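Local atomic coordinates of fusarinine C esterase sidJ (Aspergillus fumigatus, PDB entry 6GUP), a protein that hydrolyses the ester bonds of the siderophore fusarinine C, releasing fusarinine and iron, but does not cleave triacetylfusarinine C. Residues D168-A171 with I172-V175. Residues are numbered along the deposited sequence; the frame is centred on the assembly and turned at random.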
ATOM      1  N   ASP A 168      -6.260 -14.262  15.680  1.00 43.28           N
ATOM      2  CA  ASP A 168      -7.024 -14.559  14.461  1.00 45.61           C
ATOM      3  C   ASP A 168      -7.586 -15.976  14.495  1.00 44.24           C
ATOM      4  O   ASP A 168      -8.713 -16.209  14.056  1.00 43.84           O
ATOM      5  CB  ASP A 168      -6.157 -14.390  13.206  1.00 47.90           C
ATOM      6  CG  ASP A 168      -5.854 -12.936  12.886  1.00 51.98           C
ATOM      7  OD1 ASP A 168      -6.780 -12.097  12.926  1.00 51.76           O
ATOM      8  OD2 ASP A 168      -4.683 -12.632  12.573  1.00 55.59           O
ATOM      9  N   ARG A 169      -6.788 -16.914  15.003  1.00 43.57           N
ATOM     10  CA  ARG A 169      -7.223 -18.297  15.201  1.00 44.78           C
ATOM     11  C   ARG A 169      -8.491 -18.370  16.055  1.00 44.83           C
ATOM     12  O   ARG A 169      -9.468 -19.012  15.665  1.00 45.15           O
ATOM     13  CB  ARG A 169      -6.100 -19.134  15.836  1.00 46.22           C
ATOM     14  CG  ARG A 169      -6.575 -20.414  16.503  1.00 49.21           C
ATOM     15  CD  ARG A 169      -5.443 -21.232  17.084  1.00 53.31           C
ATOM     16  NE  ARG A 169      -6.002 -22.300  17.914  1.00 55.27           N
ATOM     17  CZ  ARG A 169      -6.169 -22.265  19.239  1.00 58.78           C
ATOM     18  NH1 ARG A 169      -6.707 -23.321  19.849  1.00 60.69           N
ATOM     19  NH2 ARG A 169      -5.784 -21.221  19.976  1.00 59.51           N
ATOM     20  N   GLU A 170      -8.459 -17.720  17.216  1.00 45.08           N
ATOM     21  CA  GLU A 170      -9.616 -17.697  18.120  1.00 45.01           C
ATOM     22  C   GLU A 170     -10.776 -16.847  17.593  1.00 44.11           C
ATOM     23  O   GLU A 170     -11.929 -17.112  17.931  1.00 44.85           O
ATOM     24  CB  GLU A 170      -9.215 -17.249  19.529  1.00 44.34           C
ATOM     25  CG  GLU A 170      -8.478 -18.330  20.302  1.00 44.46           C
ATOM     26  CD  GLU A 170      -8.273 -17.984  21.759  1.00 45.59           C
ATOM     27  OE1 GLU A 170      -7.890 -16.835  22.059  1.00 44.37           O
ATOM     28  OE2 GLU A 170      -8.476 -18.875  22.612  1.00 47.03           O
ATOM     29  N   ALA A 171     -10.475 -15.836  16.777  1.00 42.24           N
ATOM     30  CA  ALA A 171     -11.515 -15.060  16.093  1.00 42.07           C
ATOM     31  C   ALA A 171     -12.301 -15.906  15.089  1.00 43.20           C
ATOM     32  O   ALA A 171     -13.518 -15.759  14.977  1.00 42.45           O
ATOM     33  CB  ALA A 171     -10.917 -13.841  15.405  1.00 40.46           C
ATOM     34  N   ILE A 172     -11.603 -16.788  14.372  1.00 43.55           N
ATOM     35  CA  ILE A 172     -12.247 -17.710  13.428  1.00 43.84           C
ATOM     36  C   ILE A 172     -13.103 -18.751  14.165  1.00 46.61           C
ATOM     37  O   ILE A 172     -14.211 -19.059  13.723  1.00 46.47           O
ATOM     38  CB  ILE A 172     -11.214 -18.380  12.485  1.00 43.29           C
ATOM     39  CG1 ILE A 172     -10.610 -17.323  11.549  1.00 42.64           C
ATOM     40  CG2 ILE A 172     -11.863 -19.483  11.654  1.00 42.65           C
ATOM     41  CD1 ILE A 172      -9.383 -17.772  10.784  1.00 41.34           C
ATOM     42  N   GLN A 173     -12.592 -19.277  15.281  1.00 49.98           N
ATOM     43  CA  GLN A 173     -13.366 -20.171  16.166  1.00 52.35           C
ATOM     44  C   GLN A 173     -14.689 -19.538  16.620  1.00 51.07           C
ATOM     45  O   GLN A 173     -15.717 -20.214  16.691  1.00 51.67           O
ATOM     46  CB  GLN A 173     -12.543 -20.561  17.401  1.00 55.97           C
ATOM     47  CG  GLN A 173     -11.396 -21.523  17.124  1.00 58.71           C
ATOM     48  CD  GLN A 173     -10.499 -21.749  18.332  1.00 60.41           C
ATOM     49  OE1 GLN A 173     -10.821 -21.345  19.451  1.00 60.55           O
ATOM     50  NE2 GLN A 173      -9.365 -22.402  18.107  1.00 60.74           N
ATOM     51  N   TRP A 174     -14.639 -18.242  16.919  1.00 48.94           N
ATOM     52  CA  TRP A 174     -15.810 -17.465  17.335  1.00 47.90           C
ATOM     53  C   TRP A 174     -16.771 -17.189  16.172  1.00 48.08           C
ATOM     54  O   TRP A 174     -17.989 -17.176  16.366  1.00 49.48           O
ATOM     55  CB  TRP A 174     -15.335 -16.156  17.970  1.00 47.71           C
ATOM     56  CG  TRP A 174     -16.376 -15.306  18.634  1.00 48.60           C
ATOM     57  CD1 TRP A 174     -16.553 -13.973  18.452  1.00 48.82           C
ATOM     58  CD2 TRP A 174     -17.358 -15.712  19.602  1.00 49.09           C
ATOM     59  NE1 TRP A 174     -17.581 -13.511  19.236  1.00 49.72           N
ATOM     60  CE2 TRP A 174     -18.094 -14.557  19.955  1.00 49.69           C
ATOM     61  CE3 TRP A 174     -17.682 -16.933  20.211  1.00 49.70           C
ATOM     62  CZ2 TRP A 174     -19.143 -14.588  20.884  1.00 49.38           C
ATOM     63  CZ3 TRP A 174     -18.729 -16.966  21.134  1.00 49.98           C
ATOM     64  CH2 TRP A 174     -19.445 -15.798  21.460  1.00 49.98           C
ATOM     65  N   VAL A 175     -16.218 -16.962  14.979  1.00 45.88           N
ATOM     66  CA  VAL A 175     -17.012 -16.850  13.744  1.00 45.79           C
ATOM     67  C   VAL A 175     -17.729 -18.170  13.421  1.00 47.17           C
ATOM     68  O   VAL A 175     -18.898 -18.156  13.034  1.00 48.53           O
ATOM     69  CB  VAL A 175     -16.143 -16.379  12.545  1.00 46.08           C
ATOM     70  CG1 VAL A 175     -16.832 -16.610  11.200  1.00 46.38           C
ATOM     71  CG2 VAL A 175     -15.800 -14.904  12.698  1.00 45.76           C
TER
HETATM   72  O   HOH W   1     -10.237 -20.864  22.154  1.00 47.31           O
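NE2 of Q173 sits over one face of the R169 guanidinium, offset toward the rim and 3.3 Å from NH1, with the amide plane nearly perpendicular (87°). Both atoms are donors, so this is van der Waals contact and not a hydrogen bond. The pair sits one turn apart near the start of helix 168-178 of this α/β-hydrolase, the helix that follows strand 159-163. R169 gets there because its CG lies anti to the backbone N (chi1 160°) and the chain then runs extended to NE; arginine suits this place, since its flat guanidinium can take the amide nitrogen over one face while NH2 forms a salt bridge with D255.

Q173 turns its other amide atom to E170. The E170 carboxylate and the Q173 amide, with planes 78° apart, are joined not directly but through one water, which donates to both, at 2.7 Å from E170 OE2 and 2.8 Å from Q173 OE1. Both oxygens are acceptors, so a water that donates to each can bridge them, and S254 OG also bonds to E170 OE2.

Along the same stretch the backbone makes four regular i to i+4 bonds, from I172, Q173, W174 and V175 back to D168, R169, E170 and A171. The branched aliphatics suit the buried side, where I172 packs on F192 and V175 on I188 of helix 185-205. Their methyl and methylene groups also border the helix carbonyls: I172 CG1 lies 3.3 Å from D168 O, and one turn on V175 CG2 rests 3.3 Å from A171 O.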